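Long-range contacts in beta-galactosidase BgaB (Bifidobacterium adolescentis, PDB 5VYM), which releases terminal beta-D-galactose from beta-galactosides by hydrolysis, chiefly from Gal(beta1-4)Gal and oligosaccharides containing it, and is represented here by its trimerisation domain: residues L29-W38 / T63-I71; D76-A84 / A113-M121. All coordinates share one frame; numbering follows the deposited sequence.

Interaction 1: L29-W38 / T63-I71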
loop_
_atom_site.group_PDB
_atom_site.type_symbol
_atom_site.label_atom_id
_atom_site.label_comp_id
_atom_site.label_asym_id
_atom_site.label_seq_id
_atom_site.Cartn_x
_atom_site.Cartn_y
_atom_site.Cartn_z
ATOM N N LEU B 29 -21.453 11.961 12.719
ATOM C CA LEU B 29 -20.807 10.699 12.374
ATOM C C LEU B 29 -21.733 9.546 12.739
ATOM O O LEU B 29 -21.917 9.236 13.920
ATOM C CB LEU B 29 -19.469 10.578 13.095
ATOM C CG LEU B 29 -18.395 11.584 12.684
ATOM C CD1 LEU B 29 -17.166 11.457 13.574
ATOM C CD2 LEU B 29 -18.026 11.394 11.219
ATOM N N ASN B 30 -22.322 8.915 11.726
ATOM C CA ASN B 30 -23.252 7.808 11.927
ATOM C C ASN B 30 -22.996 6.787 10.828
ATOM O O ASN B 30 -23.239 7.069 9.650
ATOM C CB ASN B 30 -24.702 8.295 11.906
ATOM C CG ASN B 30 -25.683 7.241 12.389
ATOM O OD1 ASN B 30 -25.628 6.083 11.976
ATOM N ND2 ASN B 30 -26.588 7.642 13.276
ATOM N N HIS B 31 -22.513 5.604 11.211
ATOM C CA HIS B 31 -22.116 4.614 10.214
ATOM C C HIS B 31 -23.315 4.117 9.414
ATOM O O HIS B 31 -23.313 4.166 8.178
ATOM C CB HIS B 31 -21.396 3.443 10.883
ATOM C CG HIS B 31 -21.093 2.315 9.947
ATOM N ND1 HIS B 31 -20.623 2.517 8.668
ATOM C CD2 HIS B 31 -21.199 0.974 10.102
ATOM C CE1 HIS B 31 -20.451 1.349 8.075
ATOM N NE2 HIS B 31 -20.794 0.396 8.923
ATOM N N TRP B 32 -24.353 3.635 10.104
ATOM C CA TRP B 32 -25.489 3.055 9.393
ATOM C C TRP B 32 -26.246 4.102 8.586
ATOM O O TRP B 32 -26.755 3.792 7.502
ATOM C CB TRP B 32 -26.438 2.357 10.367
ATOM C CG TRP B 32 -27.628 1.776 9.673
ATOM C CD1 TRP B 32 -28.920 2.201 9.764
ATOM C CD2 TRP B 32 -27.628 0.678 8.752
ATOM N NE1 TRP B 32 -29.729 1.425 8.968
ATOM C CE2 TRP B 32 -28.960 0.484 8.335
ATOM C CE3 TRP B 32 -26.633 -0.163 8.246
ATOM C CZ2 TRP B 32 -29.322 -0.515 7.436
ATOM C CZ3 TRP B 32 -26.994 -1.156 7.354
ATOM C CH2 TRP B 32 -28.328 -1.322 6.958
ATOM N N HIS B 33 -26.339 5.333 9.091
ATOM C CA HIS B 33 -26.966 6.390 8.307
ATOM C C HIS B 33 -26.150 6.711 7.064
ATOM O O HIS B 33 -26.718 7.038 6.016
ATOM C CB HIS B 33 -27.159 7.644 9.161
ATOM C CG HIS B 33 -28.266 7.528 10.162
ATOM N ND1 HIS B 33 -28.742 8.607 10.874
ATOM C CD2 HIS B 33 -28.992 6.459 10.567
ATOM C CE1 HIS B 33 -29.714 8.209 11.675
ATOM N NE2 HIS B 33 -29.886 6.911 11.509
ATOM N N ASP B 34 -24.822 6.616 7.156
ATOM C CA ASP B 34 -23.988 6.806 5.975
ATOM C C ASP B 34 -24.182 5.662 4.986
ATOM O O ASP B 34 -24.167 5.876 3.768
ATOM C CB ASP B 34 -22.520 6.930 6.386
ATOM C CG ASP B 34 -21.722 7.821 5.451
ATOM O OD1 ASP B 34 -22.303 8.345 4.477
ATOM O OD2 ASP B 34 -20.509 8.001 5.695
ATOM N N VAL B 35 -24.383 4.443 5.495
ATOM C CA VAL B 35 -24.647 3.301 4.624
ATOM C C VAL B 35 -25.963 3.486 3.880
ATOM O O VAL B 35 -26.052 3.229 2.673
ATOM C CB VAL B 35 -24.639 1.995 5.441
ATOM C CG1 VAL B 35 -25.124 0.831 4.592
ATOM C CG2 VAL B 35 -23.247 1.718 5.986
ATOM N N ARG B 36 -27.007 3.935 4.584
ATOM C CA ARG B 36 -28.304 4.127 3.940
ATOM C C ARG B 36 -28.240 5.214 2.873
ATOM O O ARG B 36 -28.829 5.071 1.796
ATOM C CB ARG B 36 -29.371 4.471 4.981
ATOM C CG ARG B 36 -29.616 3.391 6.018
ATOM C CD ARG B 36 -30.840 3.709 6.864
ATOM N NE ARG B 36 -30.823 5.081 7.367
ATOM C CZ ARG B 36 -31.633 5.536 8.318
ATOM N NH1 ARG B 36 -32.521 4.727 8.879
ATOM N NH2 ARG B 36 -31.552 6.798 8.714
ATOM N N ASP B 37 -27.531 6.311 3.158
ATOM C CA ASP B 37 -27.415 7.387 2.181
ATOM C C ASP B 37 -26.709 6.912 0.917
ATOM O O ASP B 37 -27.133 7.236 -0.199
ATOM C CB ASP B 37 -26.679 8.578 2.795
ATOM C CG ASP B 37 -27.528 9.332 3.801
ATOM O OD1 ASP B 37 -28.704 8.956 3.991
ATOM O OD2 ASP B 37 -27.018 10.302 4.402
ATOM N N TRP B 38 -25.631 6.139 1.069
ATOM C CA TRP B 38 -24.957 5.587 -0.101
ATOM C C TRP B 38 -25.833 4.572 -0.824
ATOM O O TRP B 38 -25.766 4.465 -2.054
ATOM C CB TRP B 38 -23.627 4.952 0.304
ATOM C CG TRP B 38 -22.508 5.940 0.454
ATOM C CD1 TRP B 38 -22.155 6.615 1.587
ATOM C CD2 TRP B 38 -21.593 6.360 -0.565
ATOM N NE1 TRP B 38 -21.076 7.429 1.336
ATOM C CE2 TRP B 38 -20.713 7.291 0.022
ATOM C CE3 TRP B 38 -21.434 6.041 -1.918
ATOM C CZ2 TRP B 38 -19.688 7.906 -0.696
ATOM C CZ3 TRP B 38 -20.415 6.652 -2.628
ATOM C CH2 TRP B 38 -19.555 7.573 -2.017
ATOM N N THR B 63 -16.834 -3.116 -7.133
ATOM C CA THR B 63 -16.594 -1.902 -6.372
ATOM C C THR B 63 -17.060 -2.113 -4.941
ATOM O O THR B 63 -18.097 -2.740 -4.702
ATOM C CB THR B 63 -17.317 -0.702 -6.996
ATOM O OG1 THR B 63 -16.826 -0.490 -8.325
ATOM C CG2 THR B 63 -17.089 0.560 -6.172
ATOM N N VAL B 64 -16.284 -1.596 -3.993
ATOM C CA VAL B 64 -16.576 -1.715 -2.571
ATOM C C VAL B 64 -16.535 -0.320 -1.962
ATOM O O VAL B 64 -15.602 0.449 -2.224
ATOM C CB VAL B 64 -15.582 -2.666 -1.876
ATOM C CG1 VAL B 64 -15.258 -2.192 -0.482
ATOM C CG2 VAL B 64 -16.147 -4.077 -1.842
ATOM N N VAL B 65 -17.554 0.014 -1.170
ATOM C CA VAL B 65 -17.706 1.340 -0.578
ATOM C C VAL B 65 -17.683 1.199 0.937
ATOM O O VAL B 65 -18.380 0.345 1.496
ATOM C CB VAL B 65 -19.004 2.024 -1.042
ATOM C CG1 VAL B 65 -19.151 3.391 -0.393
ATOM C CG2 VAL B 65 -19.034 2.143 -2.561
ATOM N N LEU B 66 -16.886 2.040 1.601
ATOM C CA LEU B 66 -16.762 2.043 3.058
ATOM C C LEU B 66 -17.166 3.413 3.589
ATOM O O LEU B 66 -16.326 4.320 3.699
ATOM C CB LEU B 66 -15.343 1.684 3.496
ATOM C CG LEU B 66 -14.870 0.260 3.202
ATOM C CD1 LEU B 66 -14.083 0.209 1.901
ATOM C CD2 LEU B 66 -14.048 -0.287 4.359
ATOM N N PRO B 67 -18.438 3.608 3.937
ATOM C CA PRO B 67 -18.866 4.901 4.478
ATOM C C PRO B 67 -18.849 4.931 5.999
ATOM O O PRO B 67 -19.623 4.219 6.647
ATOM C CB PRO B 67 -20.290 5.047 3.930
ATOM C CG PRO B 67 -20.759 3.614 3.667
ATOM C CD PRO B 67 -19.573 2.681 3.800
ATOM N N THR B 68 -17.973 5.759 6.569
ATOM C CA THR B 68 -17.819 5.883 8.019
ATOM C C THR B 68 -17.594 4.514 8.660
ATOM O O THR B 68 -18.236 4.135 9.643
ATOM C CB THR B 68 -19.021 6.605 8.641
ATOM O OG1 THR B 68 -19.384 7.718 7.814
ATOM C CG2 THR B 68 -18.685 7.127 10.038
ATOM N N VAL B 69 -16.677 3.751 8.072
ATOM C CA VAL B 69 -16.228 2.485 8.673
ATOM C C VAL B 69 -15.093 2.862 9.619
ATOM O O VAL B 69 -13.905 2.754 9.308
ATOM C CB VAL B 69 -15.817 1.456 7.616
ATOM C CG1 VAL B 69 -15.370 0.158 8.275
ATOM C CG2 VAL B 69 -16.973 1.195 6.665
ATOM N N LEU B 70 -15.478 3.337 10.806
ATOM C CA LEU B 70 -14.503 3.891 11.742
ATOM C C LEU B 70 -13.508 2.836 12.203
ATOM O O LEU B 70 -12.312 3.120 12.344
ATOM C CB LEU B 70 -15.223 4.504 12.943
ATOM C CG LEU B 70 -16.024 5.778 12.678
ATOM C CD1 LEU B 70 -17.357 5.720 13.400
ATOM C CD2 LEU B 70 -15.230 6.998 13.114
ATOM N N ILE B 71 -13.979 1.617 12.445
ATOM C CA ILE B 71 -13.138 0.536 12.944
ATOM C C ILE B 71 -12.669 -0.287 11.754
ATOM O O ILE B 71 -13.484 -0.891 11.046
ATOM C CB ILE B 71 -13.890 -0.342 13.955
ATOM C CG1 ILE B 71 -14.677 0.524 14.944
ATOM C CG2 ILE B 71 -12.916 -1.247 14.693
ATOM C CD1 ILE B 71 -13.813 1.365 15.848
HETATM O O HOH W 1 -21.196 10.035 8.718
#
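Leu29 opens the contact by bringing CD2 loosely to CG2 of Thr68, 4.5 Å away, just before the helix. A water links the two segments here, donating to Thr68 OG1 and weakly accepting from Asn30 N; Asn30 caps the helix through its side chain. His31 carries its ring anti to the backbone nitrogen (chi1 174°), which turns ND1 to the bend after strand 63-66. ND1 donates to Pro67 O at 2.8 Å, the acceptor lying at the ring edge and almost in its plane, although the N-H...O angle is a bent 141°. CE1 beside it touches Val69 CG2. One turn on, Asp34 OD2 accepts from Thr68 OG1; the 2.4 Å separation is too short to trust in detail. Val35 adds CG2 against Pro67 CG at 3.9 Å. Trp38 completes the row with two neighbours: Val65 CG1 sits over one face of its six-membered ring, 4.0 Å from the centroid in a CH-pi contact, and Pro67 CB approaches CD1 at 3.4 Å. Leu217 of the second subunit also packs on this tryptophan. Helix 31-44 thus packs on one face of the parallel sheet, its first turn gripping the bend. With ND1 donating to Pro67 and NE2 paired with the backbone nitrogen of Ser12, the His31 ring has both nitrogens engaged, consistent with a neutral imidazole protonated on ND1.

Interaction 2: D76-A84 / A113-M121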
loop_
_atom_site.group_PDB
_atom_site.type_symbol
_atom_site.label_atom_id
_atom_site.label_comp_id
_atom_site.label_asym_id
_atom_site.label_seq_id
_atom_site.Cartn_x
_atom_site.Cartn_y
_atom_site.Cartn_z
ATOM N N ASP B 76 -8.348 -6.364 7.843
ATOM C CA ASP B 76 -9.379 -5.885 6.928
ATOM C C ASP B 76 -8.826 -4.836 5.971
ATOM O O ASP B 76 -9.218 -4.793 4.798
ATOM C CB ASP B 76 -10.570 -5.335 7.713
ATOM C CG ASP B 76 -11.453 -6.435 8.277
ATOM O OD1 ASP B 76 -11.396 -7.572 7.758
ATOM O OD2 ASP B 76 -12.211 -6.163 9.232
ATOM N N THR B 77 -7.920 -3.979 6.447
ATOM C CA THR B 77 -7.242 -3.056 5.543
ATOM C C THR B 77 -6.430 -3.821 4.504
ATOM O O THR B 77 -6.361 -3.421 3.336
ATOM C CB THR B 77 -6.345 -2.101 6.335
ATOM O OG1 THR B 77 -7.113 -1.462 7.362
ATOM C CG2 THR B 77 -5.764 -1.033 5.423
ATOM N N GLN B 78 -5.822 -4.938 4.913
ATOM C CA GLN B 78 -5.094 -5.780 3.970
ATOM C C GLN B 78 -6.038 -6.414 2.955
ATOM O O GLN B 78 -5.678 -6.575 1.783
ATOM C CB GLN B 78 -4.312 -6.855 4.727
ATOM C CG GLN B 78 -3.470 -7.759 3.840
ATOM C CD GLN B 78 -2.375 -7.006 3.114
ATOM O OE1 GLN B 78 -1.645 -6.218 3.714
ATOM N NE2 GLN B 78 -2.259 -7.240 1.812
ATOM N N ARG B 79 -7.249 -6.783 3.384
ATOM C CA ARG B 79 -8.218 -7.351 2.451
ATOM C C ARG B 79 -8.605 -6.342 1.378
ATOM O O ARG B 79 -8.781 -6.703 0.209
ATOM C CB ARG B 79 -9.459 -7.835 3.200
ATOM C CG ARG B 79 -9.232 -9.053 4.083
ATOM C CD ARG B 79 -10.480 -9.371 4.892
ATOM N NE ARG B 79 -11.607 -9.733 4.037
ATOM C CZ ARG B 79 -12.882 -9.601 4.390
ATOM N NH1 ARG B 79 -13.195 -9.100 5.578
ATOM N NH2 ARG B 79 -13.844 -9.957 3.551
ATOM N N LEU B 80 -8.744 -5.069 1.758
ATOM C CA LEU B 80 -9.029 -4.030 0.773
ATOM C C LEU B 80 -7.860 -3.844 -0.186
ATOM O O LEU B 80 -8.063 -3.687 -1.396
ATOM C CB LEU B 80 -9.353 -2.712 1.475
ATOM C CG LEU B 80 -10.646 -2.651 2.288
ATOM C CD1 LEU B 80 -10.708 -1.350 3.067
ATOM C CD2 LEU B 80 -11.855 -2.789 1.380
ATOM N N ALA B 81 -6.630 -3.864 0.335
ATOM C CA ALA B 81 -5.463 -3.695 -0.524
ATOM C C ALA B 81 -5.333 -4.848 -1.510
ATOM O O ALA B 81 -5.052 -4.632 -2.694
ATOM C CB ALA B 81 -4.199 -3.566 0.324
ATOM N N ASP B 82 -5.535 -6.082 -1.040
ATOM C CA ASP B 82 -5.530 -7.227 -1.947
ATOM C C ASP B 82 -6.654 -7.117 -2.969
ATOM O O ASP B 82 -6.456 -7.400 -4.156
ATOM C CB ASP B 82 -5.656 -8.530 -1.156
ATOM C CG ASP B 82 -4.394 -8.870 -0.383
ATOM O OD1 ASP B 82 -3.290 -8.719 -0.946
ATOM O OD2 ASP B 82 -4.509 -9.287 0.789
ATOM N N PHE B 83 -7.842 -6.708 -2.521
ATOM C CA PHE B 83 -8.976 -6.564 -3.428
ATOM C C PHE B 83 -8.696 -5.512 -4.494
ATOM O O PHE B 83 -8.976 -5.722 -5.679
ATOM C CB PHE B 83 -10.231 -6.214 -2.624
ATOM C CG PHE B 83 -11.424 -5.875 -3.468
ATOM C CD1 PHE B 83 -11.752 -4.555 -3.729
ATOM C CD2 PHE B 83 -12.226 -6.875 -3.991
ATOM C CE1 PHE B 83 -12.853 -4.236 -4.501
ATOM C CE2 PHE B 83 -13.328 -6.565 -4.763
ATOM C CZ PHE B 83 -13.643 -5.243 -5.019
ATOM N N ALA B 84 -8.130 -4.373 -4.090
ATOM C CA ALA B 84 -7.888 -3.293 -5.041
ATOM C C ALA B 84 -6.716 -3.610 -5.961
ATOM O O ALA B 84 -6.799 -3.384 -7.173
ATOM C CB ALA B 84 -7.648 -1.981 -4.296
ATOM N N ALA B 113 -5.567 3.725 9.125
ATOM C CA ALA B 113 -5.751 2.279 9.062
ATOM C C ALA B 113 -4.660 1.622 8.222
ATOM O O ALA B 113 -4.361 2.066 7.110
ATOM C CB ALA B 113 -7.128 1.947 8.489
ATOM N N GLY B 114 -4.063 0.564 8.766
ATOM C CA GLY B 114 -3.035 -0.173 8.062
ATOM C C GLY B 114 -1.638 0.394 8.173
ATOM O O GLY B 114 -0.747 -0.067 7.448
ATOM N N ASP B 115 -1.418 1.374 9.052
ATOM C CA ASP B 115 -0.106 1.995 9.242
ATOM C C ASP B 115 0.442 2.532 7.918
ATOM O O ASP B 115 1.603 2.321 7.562
ATOM C CB ASP B 115 0.873 1.013 9.896
ATOM C CG ASP B 115 2.134 1.691 10.402
ATOM O OD1 ASP B 115 2.020 2.649 11.198
ATOM O OD2 ASP B 115 3.240 1.262 10.008
ATOM N N GLY B 116 -0.418 3.232 7.182
ATOM C CA GLY B 116 -0.068 3.790 5.893
ATOM C C GLY B 116 -0.639 3.044 4.709
ATOM O O GLY B 116 -0.617 3.580 3.593
ATOM N N LEU B 117 -1.155 1.829 4.914
ATOM C CA LEU B 117 -1.692 1.051 3.803
ATOM C C LEU B 117 -2.866 1.769 3.148
ATOM O O LEU B 117 -2.940 1.868 1.917
ATOM C CB LEU B 117 -2.102 -0.338 4.294
ATOM C CG LEU B 117 -2.656 -1.303 3.245
ATOM C CD1 LEU B 117 -1.731 -1.367 2.049
ATOM C CD2 LEU B 117 -2.847 -2.685 3.843
ATOM N N LEU B 118 -3.792 2.287 3.957
ATOM C CA LEU B 118 -4.931 3.003 3.393
ATOM C C LEU B 118 -4.487 4.288 2.704
ATOM O O LEU B 118 -4.989 4.626 1.626
ATOM C CB LEU B 118 -5.959 3.296 4.486
ATOM C CG LEU B 118 -7.329 3.787 4.014
ATOM C CD1 LEU B 118 -7.910 2.845 2.968
ATOM C CD2 LEU B 118 -8.278 3.932 5.195
ATOM N N ARG B 119 -3.542 5.016 3.308
ATOM C CA ARG B 119 -2.993 6.199 2.654
ATOM C C ARG B 119 -2.353 5.842 1.319
ATOM O O ARG B 119 -2.535 6.555 0.324
ATOM C CB ARG B 119 -1.968 6.880 3.561
ATOM C CG ARG B 119 -2.550 7.493 4.816
ATOM C CD ARG B 119 -1.536 8.384 5.515
ATOM N NE ARG B 119 -0.363 7.648 5.978
ATOM C CZ ARG B 119 -0.249 7.102 7.185
ATOM N NH1 ARG B 119 -1.244 7.202 8.056
ATOM N NH2 ARG B 119 0.857 6.455 7.523
ATOM N N SER B 120 -1.600 4.738 1.279
ATOM C CA SER B 120 -0.930 4.340 0.045
ATOM C C SER B 120 -1.936 4.015 -1.051
ATOM O O SER B 120 -1.750 4.405 -2.209
ATOM C CB SER B 120 -0.015 3.144 0.306
ATOM O OG SER B 120 1.005 3.478 1.230
ATOM N N MET B 121 -3.007 3.296 -0.705
ATOM C CA MET B 121 -4.058 3.014 -1.679
ATOM C C MET B 121 -4.665 4.304 -2.216
ATOM O O MET B 121 -4.807 4.481 -3.431
ATOM C CB MET B 121 -5.145 2.141 -1.046
ATOM C CG MET B 121 -4.684 0.773 -0.568
ATOM S SD MET B 121 -5.987 -0.080 0.343
ATOM C CE MET B 121 -7.344 0.087 -0.809
#
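Thr77 and Leu117 meet at the N-terminal end of a nearly parallel helix pair on the alpha/beta domain, whose family belongs to the glutaminase-like clan and whose core is a four-stranded parallel sheet. The axes of 76-84 and 117-121 approach to 10.1 Å and cross at 24°. No hydrogen bond joins the two segments, so shape does the work. The threonine and leucine side chains run alongside each other, pointing opposite ways, with Thr77 CG2 3.7 Å from Leu117 CD2. Leu117 extends CG anti to its own nitrogen (chi1 -178°), and this sends the fork across the first helix: CD1 meets Ala81 CB at 3.7 Å, while CD2 also reaches Thr77 O and Gln78 OE1. Shortening Leu117 to an alanine would probably open a gap between the helices opposite Thr77 and Ala81, leaving Thr77 CG2 and Ala81 CB without the leucine methyls they pack on. Farther along, Met121 SD lies beside Ala81 CA at 3.8 Å, and the bend at chi3 (51°) then sets CE against Leu80 CB and Ala84 CB.

Around this apolar shell, Thr77 OG1 bonds to Ser73 O of its own chain and lies against Ala113 CB, while CG2 packs on Leu117 and Gly114. A beta carbon on Gly114 would come within 2.7 Å of that CG2 methyl of Thr77. Arg119 and Asp115 each form a salt bridge with the second subunit, to Asp115 and Arg125 of that chain respectively, tying the short helix and the loop before it to the second subunit. At the start of this helix, the N-cap residue Gly116 offers a carbonyl oxygen that takes two bonds, from Ser120 N at 2.8 Å and from Ser120 OG at 2.9 Å, the hydroxyl approaching from above the carbonyl plane.

Overall arrangement
From the N terminus, strand 7-11 and helix 13-20 come first; helix 31-44 then leads through strand 50-53 to strand 63-66, and interaction 1 closes that excursion. The chain enters helix 74-85, runs through strand 89-93 and a long connection, and returns at 113-121, where interaction 2 closes a second loop. The two contacts stand in series, neither nested nor crossed, their centres about 17 Å apart. Strand 63-66 joins them: Val65 faces helix 31-44, whereas Val64 and Leu66 pack on helix 74-85. Strand 63-66, helix 74-85 and strand 89-93 form a beta-alpha-beta crossover. Helices 31-44 and 74-85 lie on the two faces of the sheet, with 117-122 beside 74-85. Both contacts also touch the second subunit.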